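Protein piwi (Drosophila melanogaster, PDB 6KR6) binds piRNAs and, in complexes with them, represses transposable elements during meiosis and governs their methylation. Local coordinates at residues Arg209-Asp214 / Asp715-Leu720; Glu205-Gln210 / Ser696-Phe701; Leu66-Phe71 / Thr398-Arg403. All blocks are in the same frame, centred on the assembly; numbering follows the deposited sequence.

Following the chain from its N terminus, contact 3 closes first: residues 66-71 pair with strand 392-405, and the loop so closed, 326 residues between the nearest ends, includes the PAZ domain. Contacts 1 and 2 start inside that loop, at the end of strand 198-210, and finish far beyond it, in two loops of the Piwi domain, so both cross contact 3. They share Arg209 and Gln210, but contact 2 reaches residues 696-701 and contact 1 residues 715-720. Phe70 of contact 3 packs on Arg209, and Val400 on Val717 and Ile718. Together the three tie the N-terminal strands, the 198-227 hairpin and strand 392-405 to the Piwi domain.

Contact 1. Residues Arg209-Asp214 / Asp715-Leu720; sequences RQHEKD and DDVITL. With HG (mercury (II) ion), chain J; ZN (zinc ion), chain D.
Arg209 and His211, at the tip of the β-hairpin formed by strands 198-210 and 215-227, reach across to Val717, Ile718 and Leu720 in the Piwi-domain loop between strands 712-714 and 725-729. The polar part centres on the Arg209 guanidinium, which has loop atoms over both faces. Over one face stands the carbonyl of Ile718, with its O 2.8 Å from Arg209 NH1 at an angle too poor for a hydrogen bond from that nitrogen. Over the opposite face comes a methyl group, Leu720 CD2 lying 3.4 Å from Arg209 NH1, and the two side chains cross at about a right angle. The arginine chain bends at chi2 and chi3 on its way to this position. Arg209 NH1 also makes a weak hydrogen bond to the hydroxyl of Tyr727, on strand 725-729.

The nonpolar part lies at His211. Its CG is anti to the backbone N (chi1 -164°), and Val717 CG1 sits over one face of the imidazole, 4.4 Å from His211 CE1. Val717 and Ile718 also touch Val400 of strand 392-405, and Ile718 meets Phe70.

Bonds inside each segment shape the two partners. The hairpin turn is closed by His211 N donating to Asp214 O at 3.2 Å. In the Piwi loop the Thr719 hydroxyl gathers two weak bonds from the backbone, from Asp716 N to Thr719 OG1 at 2.9 Å and from Val717 N to the same oxygen at 3.5 Å.

Two metal ions are bound at the hairpin tip. Gln210, whose CB points away from the loop, shares a mercury ion with Cys155, and the imidazole of His211 binds a zinc ion through NE2 at 2.0 Å.

Contact 2. Residues Glu205-Gln210 / Ser696-Phe701; sequences ETSIRQ and SMNTRF. With HG (mercury (II) ion), chain J.
Strand 198-210 of the long β-hairpin meets the Piwi-domain loop that follows strand 687-695, with Glu205, Ser207 and Arg209 all directed at Asn698 and Thr699. Asn698 carries most of the contact. Its side chain crosses that of Glu205 at about a right angle, the carboxylate and amide planes only 20° apart, and Glu205 OE1 comes 3.1 Å from Asn698 ND2. Glu205 gets there with an extended chain, CG anti to the backbone N (chi1 -174°). Two residues along the strand, Ser207 OG approaches the same amide more loosely, 3.8 Å from Asn698 ND2.

The other end of the amide is held from within the loop: Thr699 OG1 donates to Asn698 OD1 at 2.8 Å, from above the carbonyl plane. This bond helps fix the amide's rotation, with ND2 presented to Glu205. Arg209 NH2 lies 3.6 Å from the same hydroxyl, Thr699 OG1, which is oblique to the guanidinium plane.

Within the loop Arg700 gives weak bonds from NE and NH1 to Met697 O, and it makes a salt bridge with Glu220 on the hairpin's second strand. Phe70 packs against Ser207, Arg209 and Thr699. Thus a polar interface docks a β-hairpin on a loop leaving one of the parallel strands of the RNase H-like fold characteristic of Argonaute Piwi domains.

Contact 3. Residues Leu66-Phe71 / Thr398-Arg403; sequences LQTNFF and TEVQGR
Leu66 and Val400 form an antiparallel hydrogen-bonded pair between strands 61-68 and 392-405, and satisfy each other's backbone twice. Leu66 N donates to Val400 O at 2.9 Å and Val400 N returns a bond to Leu66 O at 2.9 Å, both in the plane of the accepting carbonyl. Leu66 O also receives a CA-H contact from Glu399, whose partner Gln67 forms the neighbouring non-hydrogen-bonded pair. The outward backbone of Gln67 is bonded to Phe702 of the Piwi domain, so strand 61-68 is paired on its other edge too.

Beyond this regular pairing the chain turns a corner at Asn69, and side chains join the backbone bonding. Thr68 N gives only a weak bond to Thr398 O at 3.4 Å, but Thr68 OG1 donates to the same Thr398 O at 2.6 Å, from 36° above its carbonyl plane. A chi1 of 73° sets that hydroxyl between the backbone N and the carbonyl carbon. As acceptor, Thr68 OG1 receives a hydrogen bond from Phe70 N at 3.2 Å. Past the corner, Thr398 N donates almost straight (173°) to Phe70 O at 3.0 Å, and Thr398 OG1 adds a weak bond to the same carbonyl. Asn69, at the corner, sends its ND2 to Thr219 O on strand 215-227.

Packing contacts lie beside these bonds. Thr68 CG2 meets Val400 CG2 at 3.4 Å with the side chains crossing at about a right angle, and Leu66 CD1 lies 3.7 Å from Gly402 N.

Strand 392-405 thus pairs with strands 61-68 and 70-74 on both sides of the corner, which is bridged by an ST turn at Thr68.

Contact 1. Residues Arg209-Asp214 / Asp715-Leu720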
loop_
_atom_site.group_PDB
_atom_site.type_symbol
_atom_site.label_atom_id
_atom_site.label_comp_id
_atom_site.label_asym_id
_atom_site.label_seq_id
_atom_site.Cartn_x
_atom_site.Cartn_y
_atom_site.Cartn_z
ATOM N N ARG A 209 20.039 1.403 -1.135
ATOM C CA ARG A 209 19.975 1.093 -2.557
ATOM C C ARG A 209 21.377 0.978 -3.139
ATOM O O ARG A 209 22.277 1.746 -2.782
ATOM C CB ARG A 209 19.184 2.163 -3.317
ATOM C CG ARG A 209 17.781 2.377 -2.782
ATOM C CD ARG A 209 16.960 1.104 -2.867
ATOM N NE ARG A 209 15.886 1.218 -3.848
ATOM C CZ ARG A 209 14.657 1.629 -3.559
ATOM N NH1 ARG A 209 13.739 1.705 -4.512
ATOM N NH2 ARG A 209 14.345 1.966 -2.315
ATOM N N GLN A 210 21.552 0.016 -4.042
ATOM C CA GLN A 210 22.817 -0.213 -4.724
ATOM C C GLN A 210 22.725 0.296 -6.153
ATOM O O GLN A 210 21.756 0.002 -6.861
ATOM C CB GLN A 210 23.192 -1.697 -4.724
ATOM C CG GLN A 210 24.590 -1.965 -5.262
ATOM C CD GLN A 210 24.645 -3.141 -6.220
ATOM O OE1 GLN A 210 24.632 -4.300 -5.802
ATOM N NE2 GLN A 210 24.713 -2.848 -7.512
ATOM N N HIS A 211 23.733 1.054 -6.572
ATOM C CA HIS A 211 23.867 1.512 -7.943
ATOM C C HIS A 211 25.287 1.228 -8.408
ATOM O O HIS A 211 26.178 0.940 -7.604
ATOM C CB HIS A 211 23.544 3.011 -8.072
ATOM C CG HIS A 211 23.300 3.465 -9.479
ATOM N ND1 HIS A 211 23.879 4.600 -10.005
ATOM C CD2 HIS A 211 22.536 2.941 -10.467
ATOM C CE1 HIS A 211 23.484 4.754 -11.257
ATOM N NE2 HIS A 211 22.669 3.760 -11.561
ATOM N N GLU A 212 25.493 1.292 -9.724
ATOM C CA GLU A 212 26.845 1.144 -10.249
ATOM C C GLU A 212 27.752 2.268 -9.769
ATOM O O GLU A 212 28.958 2.062 -9.587
ATOM C CB GLU A 212 26.814 1.100 -11.778
ATOM N N LYS A 213 27.188 3.455 -9.535
ATOM C CA LYS A 213 27.996 4.612 -9.162
ATOM C C LYS A 213 28.371 4.596 -7.685
ATOM O O LYS A 213 29.495 4.972 -7.331
ATOM C CB LYS A 213 27.251 5.902 -9.507
ATOM N N ASP A 214 27.457 4.169 -6.810
ATOM C CA ASP A 214 27.728 4.210 -5.376
ATOM C C ASP A 214 26.733 3.395 -4.558
ATOM O O ASP A 214 26.128 2.439 -5.055
ATOM C CB ASP A 214 27.722 5.659 -4.880
ATOM N N ASP A 715 13.442 6.087 -13.886
ATOM C CA ASP A 715 13.668 4.719 -14.349
ATOM C C ASP A 715 15.110 4.303 -14.078
ATOM O O ASP A 715 16.048 4.876 -14.643
ATOM C CB ASP A 715 13.314 4.560 -15.834
ATOM C CG ASP A 715 14.169 5.419 -16.747
ATOM O OD1 ASP A 715 14.417 6.594 -16.407
ATOM O OD2 ASP A 715 14.593 4.911 -17.807
ATOM N N ASP A 716 15.275 3.322 -13.187
ATOM C CA ASP A 716 16.520 2.567 -13.024
ATOM C C ASP A 716 17.684 3.443 -12.552
ATOM O O ASP A 716 18.757 3.469 -13.159
ATOM C CB ASP A 716 16.874 1.826 -14.316
ATOM C CG ASP A 716 16.006 0.600 -14.536
ATOM O OD1 ASP A 716 15.819 -0.178 -13.576
ATOM O OD2 ASP A 716 15.507 0.416 -15.667
ATOM N N VAL A 717 17.468 4.153 -11.443
ATOM C CA VAL A 717 18.552 4.819 -10.727
ATOM C C VAL A 717 18.369 4.568 -9.235
ATOM O O VAL A 717 19.243 3.986 -8.581
ATOM C CB VAL A 717 18.613 6.329 -11.023
ATOM C CG1 VAL A 717 19.781 6.957 -10.275
ATOM C CG2 VAL A 717 18.745 6.586 -12.517
ATOM N N ILE A 718 17.234 5.011 -8.682
ATOM C CA ILE A 718 16.885 4.683 -7.302
ATOM C C ILE A 718 16.054 3.416 -7.203
ATOM O O ILE A 718 15.686 3.011 -6.093
ATOM C CB ILE A 718 16.103 5.818 -6.608
ATOM C CG1 ILE A 718 15.842 6.970 -7.579
ATOM C CG2 ILE A 718 16.839 6.288 -5.361
ATOM C CD1 ILE A 718 14.769 7.924 -7.104
ATOM N N THR A 719 15.736 2.785 -8.327
ATOM C CA THR A 719 14.940 1.571 -8.312
ATOM C C THR A 719 15.791 0.384 -7.870
ATOM O O THR A 719 17.017 0.468 -7.751
ATOM C CB THR A 719 14.337 1.315 -9.691
ATOM O OG1 THR A 719 14.612 2.433 -10.543
ATOM C CG2 THR A 719 12.837 1.146 -9.581
ATOM N N LEU A 720 15.123 -0.734 -7.618
ATOM C CA LEU A 720 15.834 -1.935 -7.213
ATOM C C LEU A 720 16.638 -2.483 -8.390
ATOM O O LEU A 720 16.178 -2.438 -9.535
ATOM C CB LEU A 720 14.859 -2.992 -6.696
ATOM C CG LEU A 720 14.470 -2.926 -5.214
ATOM C CD1 LEU A 720 15.694 -3.104 -4.328
ATOM C CD2 LEU A 720 13.746 -1.629 -4.871
HETATM HG HG HG J . 26.905 -4.464 -7.351
HETATM ZN ZN ZN D . 22.061 3.463 -13.480
#

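Contact 2. Residues Glu205-Gln210 / Ser696-Phe701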
loop_
_atom_site.group_PDB
_atom_site.type_symbol
_atom_site.label_atom_id
_atom_site.label_comp_id
_atom_site.label_asym_id
_atom_site.label_seq_id
_atom_site.Cartn_x
_atom_site.Cartn_y
_atom_site.Cartn_z
ATOM N N GLU A 205 11.586 5.500 8.688
ATOM C CA GLU A 205 11.754 4.298 7.889
ATOM C C GLU A 205 13.004 4.441 7.033
ATOM O O GLU A 205 13.237 5.492 6.430
ATOM C CB GLU A 205 10.527 4.067 7.006
ATOM C CG GLU A 205 10.530 2.761 6.237
ATOM C CD GLU A 205 9.263 2.568 5.425
ATOM O OE1 GLU A 205 9.340 1.978 4.330
ATOM O OE2 GLU A 205 8.189 3.010 5.884
ATOM N N THR A 206 13.802 3.378 6.982
ATOM C CA THR A 206 15.126 3.420 6.384
ATOM C C THR A 206 15.238 2.394 5.263
ATOM O O THR A 206 14.635 1.318 5.322
ATOM C CB THR A 206 16.205 3.152 7.442
ATOM O OG1 THR A 206 15.777 3.678 8.703
ATOM C CG2 THR A 206 17.501 3.824 7.055
ATOM N N SER A 207 16.015 2.737 4.236
ATOM C CA SER A 207 16.256 1.817 3.132
ATOM C C SER A 207 17.623 2.100 2.527
ATOM O O SER A 207 18.190 3.180 2.703
ATOM C CB SER A 207 15.157 1.915 2.065
ATOM O OG SER A 207 15.039 3.235 1.566
ATOM N N ILE A 208 18.149 1.111 1.807
ATOM C CA ILE A 208 19.484 1.189 1.221
ATOM C C ILE A 208 19.421 0.669 -0.210
ATOM O O ILE A 208 18.824 -0.382 -0.471
ATOM C CB ILE A 208 20.515 0.399 2.052
ATOM C CG1 ILE A 208 21.830 0.244 1.285
ATOM C CG2 ILE A 208 19.955 -0.954 2.471
ATOM C CD1 ILE A 208 22.883 -0.521 2.046
ATOM N N ARG A 209 20.039 1.403 -1.135
ATOM C CA ARG A 209 19.975 1.093 -2.557
ATOM C C ARG A 209 21.377 0.978 -3.139
ATOM O O ARG A 209 22.277 1.746 -2.782
ATOM C CB ARG A 209 19.184 2.163 -3.317
ATOM C CG ARG A 209 17.781 2.377 -2.782
ATOM C CD ARG A 209 16.960 1.104 -2.867
ATOM N NE ARG A 209 15.886 1.218 -3.848
ATOM C CZ ARG A 209 14.657 1.629 -3.559
ATOM N NH1 ARG A 209 13.739 1.705 -4.512
ATOM N NH2 ARG A 209 14.345 1.966 -2.315
ATOM N N GLN A 210 21.552 0.016 -4.042
ATOM C CA GLN A 210 22.817 -0.213 -4.724
ATOM C C GLN A 210 22.725 0.296 -6.153
ATOM O O GLN A 210 21.756 0.002 -6.861
ATOM C CB GLN A 210 23.192 -1.697 -4.724
ATOM C CG GLN A 210 24.590 -1.965 -5.262
ATOM C CD GLN A 210 24.645 -3.141 -6.220
ATOM O OE1 GLN A 210 24.632 -4.300 -5.802
ATOM N NE2 GLN A 210 24.713 -2.848 -7.512
ATOM N N SER A 696 4.395 3.422 -3.223
ATOM C CA SER A 696 5.595 3.437 -2.392
ATOM C C SER A 696 5.642 4.748 -1.619
ATOM O O SER A 696 6.188 5.750 -2.079
ATOM C CB SER A 696 6.840 3.246 -3.247
ATOM O OG SER A 696 7.959 2.894 -2.450
ATOM N N MET A 697 5.050 4.743 -0.423
ATOM C CA MET A 697 5.174 5.871 0.488
ATOM C C MET A 697 6.553 5.953 1.124
ATOM O O MET A 697 6.820 6.901 1.870
ATOM C CB MET A 697 4.104 5.788 1.581
ATOM C CG MET A 697 2.676 5.934 1.072
ATOM S SD MET A 697 1.414 5.683 2.340
ATOM C CE MET A 697 1.811 6.993 3.495
ATOM N N ASN A 698 7.432 4.987 0.845
ATOM C CA ASN A 698 8.756 4.973 1.455
ATOM C C ASN A 698 9.745 5.820 0.664
ATOM O O ASN A 698 10.600 6.493 1.252
ATOM C CB ASN A 698 9.253 3.529 1.573
ATOM C CG ASN A 698 10.760 3.420 1.518
ATOM O OD1 ASN A 698 11.338 3.225 0.448
ATOM N ND2 ASN A 698 11.406 3.541 2.671
ATOM N N THR A 699 9.649 5.794 -0.660
ATOM C CA THR A 699 10.568 6.503 -1.539
ATOM C C THR A 699 9.852 7.681 -2.182
ATOM O O THR A 699 8.794 7.510 -2.796
ATOM C CB THR A 699 11.113 5.569 -2.619
ATOM O OG1 THR A 699 11.850 4.506 -2.006
ATOM C CG2 THR A 699 12.018 6.331 -3.568
ATOM N N ARG A 700 10.427 8.872 -2.035
ATOM C CA ARG A 700 9.878 10.089 -2.610
ATOM C C ARG A 700 10.963 10.810 -3.399
ATOM O O ARG A 700 12.156 10.520 -3.273
ATOM C CB ARG A 700 9.307 11.018 -1.529
ATOM C CG ARG A 700 8.667 10.297 -0.358
ATOM C CD ARG A 700 7.278 10.835 -0.054
ATOM N NE ARG A 700 6.669 10.114 1.058
ATOM C CZ ARG A 700 5.385 10.189 1.391
ATOM N NH1 ARG A 700 4.926 9.492 2.422
ATOM N NH2 ARG A 700 4.558 10.954 0.692
ATOM N N PHE A 701 10.528 11.761 -4.222
ATOM C CA PHE A 701 11.432 12.635 -4.953
ATOM C C PHE A 701 10.648 13.859 -5.405
ATOM O O PHE A 701 9.431 13.794 -5.596
ATOM C CB PHE A 701 12.079 11.925 -6.149
ATOM C CG PHE A 701 11.099 11.228 -7.049
ATOM C CD1 PHE A 701 10.541 11.886 -8.132
ATOM C CD2 PHE A 701 10.748 9.908 -6.818
ATOM C CE1 PHE A 701 9.644 11.243 -8.965
ATOM C CE2 PHE A 701 9.852 9.261 -7.645
ATOM C CZ PHE A 701 9.299 9.928 -8.722
HETATM HG HG HG J . 26.905 -4.464 -7.351
#

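Contact 3. Residues Leu66-Phe71 / Thr398-Arg403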
loop_
_atom_site.group_PDB
_atom_site.type_symbol
_atom_site.label_atom_id
_atom_site.label_comp_id
_atom_site.label_asym_id
_atom_site.label_seq_id
_atom_site.Cartn_x
_atom_site.Cartn_y
_atom_site.Cartn_z
ATOM N N LEU A 66 15.902 15.857 -10.343
ATOM C CA LEU A 66 14.952 15.880 -9.239
ATOM C C LEU A 66 15.642 15.604 -7.912
ATOM O O LEU A 66 16.462 14.685 -7.808
ATOM C CB LEU A 66 13.841 14.847 -9.451
ATOM C CG LEU A 66 13.095 14.863 -10.785
ATOM C CD1 LEU A 66 13.768 13.948 -11.799
ATOM C CD2 LEU A 66 11.650 14.461 -10.569
ATOM N N GLN A 67 15.289 16.398 -6.901
ATOM C CA GLN A 67 15.742 16.160 -5.536
ATOM C C GLN A 67 15.096 14.900 -4.972
ATOM O O GLN A 67 13.950 14.573 -5.286
ATOM C CB GLN A 67 15.399 17.351 -4.640
ATOM C CG GLN A 67 16.470 18.420 -4.560
ATOM C CD GLN A 67 16.302 19.496 -5.609
ATOM O OE1 GLN A 67 15.433 19.407 -6.476
ATOM N NE2 GLN A 67 17.133 20.528 -5.531
ATOM N N THR A 68 15.839 14.196 -4.118
ATOM C CA THR A 68 15.350 12.939 -3.561
ATOM C C THR A 68 15.331 12.959 -2.040
ATOM O O THR A 68 15.381 14.026 -1.421
ATOM C CB THR A 68 16.217 11.771 -4.029
ATOM O OG1 THR A 68 17.480 11.820 -3.356
ATOM C CG2 THR A 68 16.453 11.862 -5.520
ATOM N N ASN A 69 15.257 11.775 -1.431
ATOM C CA ASN A 69 15.402 11.629 0.011
ATOM C C ASN A 69 16.487 10.610 0.347
ATOM O O ASN A 69 16.366 9.861 1.319
ATOM C CB ASN A 69 14.074 11.240 0.662
ATOM C CG ASN A 69 13.563 9.899 0.186
ATOM O OD1 ASN A 69 13.789 9.507 -0.959
ATOM N ND2 ASN A 69 12.879 9.180 1.068
ATOM N N PHE A 70 17.552 10.570 -0.455
ATOM C CA PHE A 70 18.663 9.650 -0.270
ATOM C C PHE A 70 19.965 10.427 -0.132
ATOM O O PHE A 70 20.146 11.481 -0.749
ATOM C CB PHE A 70 18.775 8.672 -1.448
ATOM C CG PHE A 70 17.737 7.588 -1.442
ATOM C CD1 PHE A 70 16.448 7.838 -1.882
ATOM C CD2 PHE A 70 18.057 6.312 -1.014
ATOM C CE1 PHE A 70 15.495 6.837 -1.880
ATOM C CE2 PHE A 70 17.111 5.308 -1.009
ATOM C CZ PHE A 70 15.828 5.571 -1.444
ATOM N N PHE A 71 20.877 9.892 0.675
ATOM C CA PHE A 71 22.222 10.427 0.830
ATOM C C PHE A 71 23.227 9.359 0.424
ATOM O O PHE A 71 23.008 8.168 0.663
ATOM C CB PHE A 71 22.491 10.870 2.273
ATOM C CG PHE A 71 21.505 11.873 2.800
ATOM C CD1 PHE A 71 21.579 13.202 2.422
ATOM C CD2 PHE A 71 20.512 11.488 3.684
ATOM C CE1 PHE A 71 20.677 14.129 2.913
ATOM C CE2 PHE A 71 19.605 12.410 4.177
ATOM C CZ PHE A 71 19.688 13.732 3.790
ATOM N N THR A 398 21.209 13.364 -2.831
ATOM C CA THR A 398 21.425 12.956 -4.210
ATOM C C THR A 398 20.230 13.358 -5.066
ATOM O O THR A 398 19.094 13.427 -4.589
ATOM C CB THR A 398 21.644 11.443 -4.293
ATOM O OG1 THR A 398 22.467 11.017 -3.200
ATOM C CG2 THR A 398 22.323 11.068 -5.600
ATOM N N GLU A 399 20.495 13.638 -6.340
ATOM C CA GLU A 399 19.453 13.993 -7.291
ATOM C C GLU A 399 19.488 13.037 -8.476
ATOM O O GLU A 399 20.550 12.544 -8.868
ATOM C CB GLU A 399 19.596 15.443 -7.771
ATOM C CG GLU A 399 20.897 15.756 -8.486
ATOM C CD GLU A 399 20.990 17.211 -8.895
ATOM O OE1 GLU A 399 20.283 18.044 -8.290
ATOM O OE2 GLU A 399 21.766 17.521 -9.824
ATOM N N VAL A 400 18.311 12.779 -9.041
ATOM C CA VAL A 400 18.150 11.758 -10.070
ATOM C C VAL A 400 17.750 12.404 -11.390
ATOM O O VAL A 400 17.096 13.452 -11.427
ATOM C CB VAL A 400 17.115 10.690 -9.650
ATOM C CG1 VAL A 400 17.056 9.561 -10.663
ATOM C CG2 VAL A 400 17.462 10.132 -8.296
ATOM N N GLN A 401 18.165 11.766 -12.482
ATOM C CA GLN A 401 17.674 12.100 -13.809
ATOM C C GLN A 401 16.338 11.405 -14.048
ATOM O O GLN A 401 16.175 10.222 -13.731
ATOM C CB GLN A 401 18.692 11.690 -14.877
ATOM C CG GLN A 401 18.976 10.184 -14.983
ATOM C CD GLN A 401 19.858 9.645 -13.863
ATOM O OE1 GLN A 401 19.768 10.079 -12.714
ATOM N NE2 GLN A 401 20.719 8.691 -14.199
ATOM N N GLY A 402 15.375 12.148 -14.590
ATOM C CA GLY A 402 14.076 11.593 -14.900
ATOM C C GLY A 402 13.514 12.275 -16.126
ATOM O O GLY A 402 14.156 13.138 -16.723
ATOM N N ARG A 403 12.296 11.892 -16.497
ATOM C CA ARG A 403 11.633 12.485 -17.647
ATOM C C ARG A 403 10.149 12.649 -17.352
ATOM O O ARG A 403 9.554 11.865 -16.607
ATOM C CB ARG A 403 11.847 11.640 -18.914
ATOM C CG ARG A 403 10.594 10.989 -19.472
ATOM C CD ARG A 403 10.906 10.180 -20.717
ATOM N NE ARG A 403 11.483 8.878 -20.400
ATOM C CZ ARG A 403 10.788 7.745 -20.376
ATOM N NH1 ARG A 403 9.492 7.756 -20.656
ATOM N NH2 ARG A 403 11.389 6.602 -20.077
#